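Local coordinates for protein adenosine deaminase 1 (Arthrobacter aurescens, PDB 3RYS) that binds zinc and probably catalyses the hydrolytic deamination of adenine to hypoxanthine, a step of purine salvage, at residues Leu18-Glu23 / Ala98-Asp103; Leu138-Leu143 / Ala163-Ile168. All coordinates share one frame; numbering follows the deposited sequence.

Interaction 1: residues Leu18-Glu23 / Ala98-Asp103; sequences LHLHIE and AEIMMD. With ZN (zinc ion), chain C; ADE (adenine), chain D.
The backbone N of D103 donates to E23 OE2 at 2.7 Å, an almost straight bond that meets the carboxylate on its syn side, 15° out of plane. A bend at chi2 (88°) swings CD of E23 round and brings the carboxylate to the backbone just past the end of strand 95-102. Its other oxygen, OE1, accepts a hydrogen bond from a water that accepts from H21 ND1 at 2.8 Å, leaving NE2 of that ring for the metal. Shortening E23 to an alanine would probably leave D103 N without its acceptor and this water without one of its mates. D103 OD2 is held separately, by Y66. Between the backbones, M101 N binds L20 O (2.8 Å) and I22 N binds M101 O (3.0 Å), fixing H21 beside M101. M101 suits its place because its flexible thioether puts CE over one face of the H21 imidazole, while adenine N7 lies over the opposite face. Branched I100 packs CG2 against L20 CD2 (3.9 Å) and I22 CB. H19, its ND1 bonded to T245, and H21 each offer NE2 to zinc at 2.3 Å; H199, D280 and adenine N6 complete the site, whose His-X-His pair after the first strand marks amidohydrolase-type TIM barrels.

Interaction 2: residues Leu138-Leu143 / Ala163-Ile168; sequences LIAAFL and APIAGI
CB of A140 rests against CG2 of I165 at 4.0 Å, and farther along the strand the rim of F142 meets I168, in the heart of a beta-alpha-beta crossover of the TIM barrel. The ring of F142 turns its CD2-CE2 edge to I168, whose CG2 lies near the ring plane. I168 has CG1 beside its backbone N (chi1 -74°), which leaves CG2 anti to that N and beside the ring edge. Helix 148-160 packs over A140, F142 and I168, and the small A140 suits a place where L158 also presses in. The other face of the sheet carries I139, paired with G167; its CG2 lies near G167 O and the backbone of I168. Outward from the apolar side chains the backbones join in parallel register: A140 N donates to G167 O at 3.2 Å with a bent N-H...O angle of 142°, and A166 N to L138 O at 2.8 Å, much straighter. Before strand 167-171 begins, P164 centres an inverse gamma turn closed from I165 N to A163 O, where its ring restrains phi. That turn leaves P164 O near the start of the pair, where a water accepts from L138 N at 2.8 Å and donates to P164 O at 3.0 Å.

From the N terminus, the chain leaves strand 15-17, passes through 18-23 and runs through several helices, ending with helix 76-92, before strand 95-102 returns it to close interaction 1. Only after that loop is complete does interaction 2 open, so the two stand in series, neither nesting nor crossing. Its loop is much shorter: helix 148-160 carries the chain from strand 135-143 to strand 167-171. The contacts join because strands 95-102 and 135-143 are neighbours in one parallel sheet, where I100 O and M102 O probably accept hydrogen bonds from I139 N and A141 N. Together they tie the first four strands of the barrel in order, with two of the zinc ligands, H19 and H21, just after the first strand.

Interaction 1: residues Leu18-Glu23 / Ala98-Asp103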
ATOM      1  N   LEU A  18      -2.641   2.427  -4.926  1.00 12.67           N
ATOM      2  CA  LEU A  18      -2.672   3.462  -3.902  1.00 14.31           C
ATOM      3  C   LEU A  18      -2.255   2.932  -2.533  1.00 14.50           C
ATOM      4  O   LEU A  18      -1.955   3.704  -1.620  1.00 14.60           O
ATOM      5  CB  LEU A  18      -4.074   4.064  -3.807  1.00 16.17           C
ATOM      6  CG  LEU A  18      -4.682   4.623  -5.093  1.00 15.18           C
ATOM      7  CD1 LEU A  18      -6.061   5.205  -4.814  1.00 14.58           C
ATOM      8  CD2 LEU A  18      -3.766   5.665  -5.711  1.00 13.98           C
ATOM      9  N   HIS A  19      -2.250   1.611  -2.396  1.00 13.65           N
ATOM     10  CA  HIS A  19      -1.920   0.964  -1.132  1.00 13.58           C
ATOM     11  C   HIS A  19      -0.776  -0.023  -1.354  1.00 13.61           C
ATOM     12  O   HIS A  19      -0.994  -1.152  -1.804  1.00 12.33           O
ATOM     13  CB  HIS A  19      -3.150   0.238  -0.578  1.00 10.30           C
ATOM     14  CG  HIS A  19      -2.957  -0.336   0.790  1.00 11.82           C
ATOM     15  ND1 HIS A  19      -3.992  -0.474   1.692  1.00 14.15           N
ATOM     16  CD2 HIS A  19      -1.851  -0.806   1.414  1.00 11.57           C
ATOM     17  CE1 HIS A  19      -3.534  -1.011   2.808  1.00 10.88           C
ATOM     18  NE2 HIS A  19      -2.236  -1.218   2.666  1.00 11.28           N
ATOM     19  N   LEU A  20       0.442   0.409  -1.047  1.00 10.95           N
ATOM     20  CA  LEU A  20       1.618  -0.420  -1.272  1.00 10.70           C
ATOM     21  C   LEU A  20       2.821   0.029  -0.460  1.00 11.72           C
ATOM     22  O   LEU A  20       3.243   1.182  -0.541  1.00 12.10           O
ATOM     23  CB  LEU A  20       1.992  -0.436  -2.750  1.00 10.66           C
ATOM     24  CG  LEU A  20       3.310  -1.171  -2.983  1.00 10.99           C
ATOM     25  CD1 LEU A  20       3.137  -2.226  -4.055  1.00 13.31           C
ATOM     26  CD2 LEU A  20       4.460  -0.212  -3.305  1.00  9.41           C
ATOM     27  N   HIS A  21       3.376  -0.901   0.312  1.00 11.93           N
ATOM     28  CA  HIS A  21       4.553  -0.632   1.122  1.00 10.79           C
ATOM     29  C   HIS A  21       5.813  -1.059   0.381  1.00 10.99           C
ATOM     30  O   HIS A  21       5.951  -2.217  -0.006  1.00 13.56           O
ATOM     31  CB  HIS A  21       4.448  -1.377   2.445  1.00 10.38           C
ATOM     32  CG  HIS A  21       3.173  -1.114   3.176  1.00 12.11           C
ATOM     33  ND1 HIS A  21       3.080  -0.203   4.206  1.00 14.39           N
ATOM     34  CD2 HIS A  21       1.934  -1.638   3.025  1.00 12.98           C
ATOM     35  CE1 HIS A  21       1.840  -0.180   4.660  1.00 14.11           C
ATOM     36  NE2 HIS A  21       1.125  -1.039   3.959  1.00 14.83           N
ATOM     37  N   ILE A  22       6.729  -0.122   0.179  1.00  9.59           N
ATOM     38  CA  ILE A  22       7.923  -0.415  -0.599  1.00 10.32           C
ATOM     39  C   ILE A  22       8.755  -1.529   0.037  1.00 11.94           C
ATOM     40  O   ILE A  22       9.357  -2.338  -0.666  1.00 13.40           O
ATOM     41  CB  ILE A  22       8.771   0.850  -0.853  1.00  9.62           C
ATOM     42  CG1 ILE A  22       9.634   0.663  -2.101  1.00 12.43           C
ATOM     43  CG2 ILE A  22       9.607   1.205   0.367  1.00 11.32           C
ATOM     44  CD1 ILE A  22       8.837   0.309  -3.339  1.00 11.88           C
ATOM     45  N   GLU A  23       8.760  -1.581   1.368  1.00 13.08           N
ATOM     46  CA  GLU A  23       9.482  -2.617   2.103  1.00 11.05           C
ATOM     47  C   GLU A  23       8.827  -3.989   1.945  1.00 12.34           C
ATOM     48  O   GLU A  23       9.473  -5.019   2.153  1.00 11.90           O
ATOM     49  CB  GLU A  23       9.566  -2.265   3.591  1.00 11.43           C
ATOM     50  CG  GLU A  23      10.268  -0.948   3.907  1.00 11.57           C
ATOM     51  CD  GLU A  23       9.334   0.253   3.883  1.00 12.21           C
ATOM     52  OE1 GLU A  23       8.321   0.223   3.155  1.00 11.20           O
ATOM     53  OE2 GLU A  23       9.614   1.237   4.595  1.00 13.63           O
ATOM     54  N   ALA A  98       1.528   4.933  -9.154  1.00 14.02           N
ATOM     55  CA  ALA A  98       1.790   4.251  -7.897  1.00 12.72           C
ATOM     56  C   ALA A  98       2.011   5.249  -6.773  1.00 13.89           C
ATOM     57  O   ALA A  98       2.893   6.104  -6.858  1.00 14.26           O
ATOM     58  CB  ALA A  98       2.992   3.335  -8.041  1.00 13.33           C
ATOM     59  N   GLU A  99       1.198   5.151  -5.727  1.00 11.79           N
ATOM     60  CA  GLU A  99       1.395   5.983  -4.547  1.00 12.96           C
ATOM     61  C   GLU A  99       1.956   5.125  -3.421  1.00 13.73           C
ATOM     62  O   GLU A  99       1.259   4.294  -2.839  1.00 13.73           O
ATOM     63  CB  GLU A  99       0.108   6.717  -4.163  1.00 14.77           C
ATOM     64  CG  GLU A  99      -0.243   7.810  -5.171  1.00 16.41           C
ATOM     65  CD  GLU A  99      -1.541   8.534  -4.870  1.00 15.32           C
ATOM     66  OE1 GLU A  99      -1.942   8.590  -3.689  1.00 14.46           O
ATOM     67  OE2 GLU A  99      -2.150   9.059  -5.826  1.00 13.52           O
ATOM     68  N   ILE A 100       3.235   5.335  -3.135  1.00 14.24           N
ATOM     69  CA  ILE A 100       4.039   4.364  -2.406  1.00 11.62           C
ATOM     70  C   ILE A 100       4.308   4.748  -0.959  1.00 13.03           C
ATOM     71  O   ILE A 100       4.765   5.853  -0.665  1.00 14.79           O
ATOM     72  CB  ILE A 100       5.377   4.153  -3.131  1.00 12.91           C
ATOM     73  CG1 ILE A 100       5.117   3.667  -4.559  1.00 14.06           C
ATOM     74  CG2 ILE A 100       6.256   3.173  -2.374  1.00 12.20           C
ATOM     75  CD1 ILE A 100       6.258   3.932  -5.518  1.00 15.00           C
ATOM     76  N   MET A 101       4.027   3.820  -0.054  1.00 13.64           N
ATOM     77  CA  MET A 101       4.312   4.031   1.359  1.00 12.09           C
ATOM     78  C   MET A 101       5.712   3.575   1.751  1.00 12.49           C
ATOM     79  O   MET A 101       6.327   2.718   1.110  1.00  9.66           O
ATOM     80  CB  MET A 101       3.268   3.344   2.243  1.00 12.42           C
ATOM     81  CG  MET A 101       2.153   4.263   2.702  1.00 13.35           C
ATOM     82  SD  MET A 101       0.904   3.395   3.669  1.00 18.32           S
ATOM     83  CE  MET A 101      -0.039   2.607   2.371  1.00 15.47           C
ATOM     84  N   MET A 102       6.200   4.162   2.831  1.00 13.86           N
ATOM     85  CA  MET A 102       7.526   3.886   3.327  1.00 11.70           C
ATOM     86  C   MET A 102       7.479   4.129   4.827  1.00 13.24           C
ATOM     87  O   MET A 102       6.814   5.060   5.281  1.00 13.78           O
ATOM     88  CB  MET A 102       8.511   4.826   2.646  1.00 12.48           C
ATOM     89  CG  MET A 102       9.824   5.026   3.363  1.00 14.58           C
ATOM     90  SD  MET A 102      10.719   6.372   2.567  1.00 32.15           S
ATOM     91  CE  MET A 102      12.209   6.386   3.555  1.00 24.47           C
ATOM     92  N   ASP A 103       8.152   3.277   5.595  1.00 11.54           N
ATOM     93  CA  ASP A 103       8.185   3.422   7.045  1.00 10.93           C
ATOM     94  C   ASP A 103       9.514   4.020   7.487  1.00 12.79           C
ATOM     95  O   ASP A 103      10.440   3.289   7.847  1.00 13.66           O
ATOM     96  CB  ASP A 103       7.973   2.071   7.740  1.00 13.26           C
ATOM     97  CG  ASP A 103       6.644   1.419   7.384  1.00 14.99           C
ATOM     98  OD1 ASP A 103       5.708   2.142   6.975  1.00 13.95           O
ATOM     99  OD2 ASP A 103       6.537   0.178   7.525  1.00 14.82           O
TER
HETATM  100 ZN    ZN C 344      -0.918  -2.116   4.334  1.00 17.39          ZN
HETATM  101  N9  ADE D 345       2.729  -2.582   7.506  1.00 18.84           N
HETATM  102  C8  ADE D 345       2.960  -3.017   6.228  1.00 21.89           C
HETATM  103  N7  ADE D 345       1.902  -3.519   5.627  1.00 20.30           N
HETATM  104  C5  ADE D 345       0.905  -3.406   6.586  1.00 22.54           C
HETATM  105  C6  ADE D 345      -0.462  -3.760   6.580  1.00 23.31           C
HETATM  106  N6  ADE D 345      -1.065  -4.324   5.527  1.00 21.81           N
HETATM  107  N1  ADE D 345      -1.180  -3.512   7.698  1.00 22.49           N
HETATM  108  C2  ADE D 345      -0.566  -2.948   8.749  1.00 22.84           C
HETATM  109  N3  ADE D 345       0.709  -2.569   8.876  1.00 21.82           N
HETATM  110  C4  ADE D 345       1.396  -2.830   7.749  1.00 20.84           C
HETATM  111  O   HOH W   1       0.642   3.042  -0.526  1.00 11.92           O
HETATM  112  O   HOH W   2       5.467   1.324   4.112  1.00 11.18           O

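Interaction 2: residues Leu138-Leu143 / Ala163-Ile168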
ATOM      1  N   LEU A 138       5.288   9.808  -3.064  1.00 14.12           N
ATOM      2  CA  LEU A 138       5.896   9.194  -1.893  1.00 13.93           C
ATOM      3  C   LEU A 138       5.106   9.535  -0.635  1.00 15.41           C
ATOM      4  O   LEU A 138       4.862  10.705  -0.334  1.00 16.16           O
ATOM      5  CB  LEU A 138       7.355   9.632  -1.744  1.00 14.41           C
ATOM      6  CG  LEU A 138       8.159   8.901  -0.667  1.00 14.30           C
ATOM      7  CD1 LEU A 138       7.938   7.393  -0.765  1.00 13.48           C
ATOM      8  CD2 LEU A 138       9.639   9.238  -0.763  1.00 11.22           C
ATOM      9  N   ILE A 139       4.702   8.503   0.092  1.00 13.89           N
ATOM     10  CA  ILE A 139       3.958   8.688   1.327  1.00 12.34           C
ATOM     11  C   ILE A 139       4.738   8.140   2.507  1.00 11.18           C
ATOM     12  O   ILE A 139       5.055   6.953   2.555  1.00 12.99           O
ATOM     13  CB  ILE A 139       2.587   8.003   1.260  1.00 14.23           C
ATOM     14  CG1 ILE A 139       1.657   8.790   0.341  1.00 13.50           C
ATOM     15  CG2 ILE A 139       1.966   7.886   2.649  1.00 12.71           C
ATOM     16  CD1 ILE A 139       0.236   8.288   0.366  1.00 20.37           C
ATOM     17  N   ALA A 140       5.062   9.011   3.455  1.00 13.48           N
ATOM     18  CA  ALA A 140       5.728   8.581   4.676  1.00 11.99           C
ATOM     19  C   ALA A 140       4.694   8.032   5.648  1.00 12.60           C
ATOM     20  O   ALA A 140       3.779   8.748   6.067  1.00 12.05           O
ATOM     21  CB  ALA A 140       6.493   9.731   5.300  1.00 11.76           C
ATOM     22  N   ALA A 141       4.826   6.751   5.981  1.00 11.66           N
ATOM     23  CA  ALA A 141       3.915   6.107   6.922  1.00 12.54           C
ATOM     24  C   ALA A 141       4.559   5.953   8.296  1.00 11.81           C
ATOM     25  O   ALA A 141       5.756   5.686   8.412  1.00  8.30           O
ATOM     26  CB  ALA A 141       3.458   4.761   6.392  1.00 11.49           C
ATOM     27  N   PHE A 142       3.747   6.116   9.336  1.00 13.50           N
ATOM     28  CA  PHE A 142       4.240   6.091  10.705  1.00 11.36           C
ATOM     29  C   PHE A 142       3.802   4.837  11.456  1.00  9.77           C
ATOM     30  O   PHE A 142       2.692   4.351  11.273  1.00 11.36           O
ATOM     31  CB  PHE A 142       3.819   7.372  11.428  1.00 12.47           C
ATOM     32  CG  PHE A 142       4.441   8.617  10.847  1.00 16.19           C
ATOM     33  CD1 PHE A 142       5.603   9.146  11.388  1.00 15.31           C
ATOM     34  CD2 PHE A 142       3.881   9.241   9.742  1.00 16.57           C
ATOM     35  CE1 PHE A 142       6.185  10.282  10.848  1.00 15.32           C
ATOM     36  CE2 PHE A 142       4.465  10.377   9.197  1.00 15.58           C
ATOM     37  CZ  PHE A 142       5.618  10.894   9.752  1.00 15.39           C
ATOM     38  N   LEU A 143       4.691   4.304  12.286  1.00  9.76           N
ATOM     39  CA  LEU A 143       4.417   3.069  13.016  1.00 12.69           C
ATOM     40  C   LEU A 143       3.534   3.333  14.227  1.00 14.08           C
ATOM     41  O   LEU A 143       3.984   3.893  15.226  1.00 16.23           O
ATOM     42  CB  LEU A 143       5.725   2.408  13.448  1.00 11.54           C
ATOM     43  CG  LEU A 143       6.750   2.270  12.316  1.00 15.35           C
ATOM     44  CD1 LEU A 143       8.031   1.606  12.809  1.00 12.79           C
ATOM     45  CD2 LEU A 143       6.158   1.501  11.143  1.00 12.55           C
ATOM     46  N   ALA A 163      11.812  16.692   2.481  1.00 20.23           N
ATOM     47  CA  ALA A 163      11.657  15.374   1.880  1.00 22.14           C
ATOM     48  C   ALA A 163      10.506  15.400   0.886  1.00 22.68           C
ATOM     49  O   ALA A 163       9.452  15.965   1.176  1.00 23.69           O
ATOM     50  CB  ALA A 163      11.417  14.321   2.945  1.00 20.93           C
ATOM     51  N   PRO A 164      10.708  14.787  -0.294  1.00 23.66           N
ATOM     52  CA  PRO A 164       9.729  14.745  -1.389  1.00 19.83           C
ATOM     53  C   PRO A 164       8.506  13.891  -1.065  1.00 20.08           C
ATOM     54  O   PRO A 164       8.167  12.995  -1.842  1.00 16.20           O
ATOM     55  CB  PRO A 164      10.512  14.094  -2.541  1.00 18.02           C
ATOM     56  CG  PRO A 164      11.941  14.149  -2.147  1.00 15.84           C
ATOM     57  CD  PRO A 164      11.962  14.107  -0.656  1.00 22.96           C
ATOM     58  N   ILE A 165       7.848  14.165   0.057  1.00 18.98           N
ATOM     59  CA  ILE A 165       6.644  13.428   0.420  1.00 17.71           C
ATOM     60  C   ILE A 165       5.391  14.203   0.029  1.00 19.37           C
ATOM     61  O   ILE A 165       5.342  15.428   0.156  1.00 21.33           O
ATOM     62  CB  ILE A 165       6.609  13.077   1.929  1.00 17.87           C
ATOM     63  CG1 ILE A 165       6.708  14.339   2.789  1.00 20.54           C
ATOM     64  CG2 ILE A 165       7.730  12.117   2.278  1.00 16.30           C
ATOM     65  CD1 ILE A 165       6.676  14.065   4.281  1.00 15.71           C
ATOM     66  N   ALA A 166       4.385  13.483  -0.455  1.00 17.10           N
ATOM     67  CA  ALA A 166       3.127  14.093  -0.863  1.00 13.02           C
ATOM     68  C   ALA A 166       2.094  14.000   0.253  1.00 15.81           C
ATOM     69  O   ALA A 166       1.150  14.787   0.315  1.00 18.72           O
ATOM     70  CB  ALA A 166       2.607  13.415  -2.118  1.00 11.79           C
ATOM     71  N   GLY A 167       2.275  13.027   1.135  1.00 16.32           N
ATOM     72  CA  GLY A 167       1.316  12.792   2.194  1.00 14.98           C
ATOM     73  C   GLY A 167       1.854  11.913   3.304  1.00 14.69           C
ATOM     74  O   GLY A 167       3.014  11.496   3.291  1.00 14.28           O
ATOM     75  N   ILE A 168       0.992  11.623   4.266  1.00 13.83           N
ATOM     76  CA  ILE A 168       1.382  10.884   5.453  1.00 14.03           C
ATOM     77  C   ILE A 168       0.458   9.695   5.643  1.00 15.94           C
ATOM     78  O   ILE A 168      -0.721   9.755   5.290  1.00 15.09           O
ATOM     79  CB  ILE A 168       1.336  11.797   6.688  1.00 13.28           C
ATOM     80  CG1 ILE A 168       2.524  12.753   6.662  1.00 15.04           C
ATOM     81  CG2 ILE A 168       1.330  10.994   7.967  1.00 16.94           C
ATOM     82  CD1 ILE A 168       2.765  13.448   7.979  1.00 28.94           C
TER
HETATM   83  O   HOH W   3       5.698  12.568  -3.478  1.00 15.74           O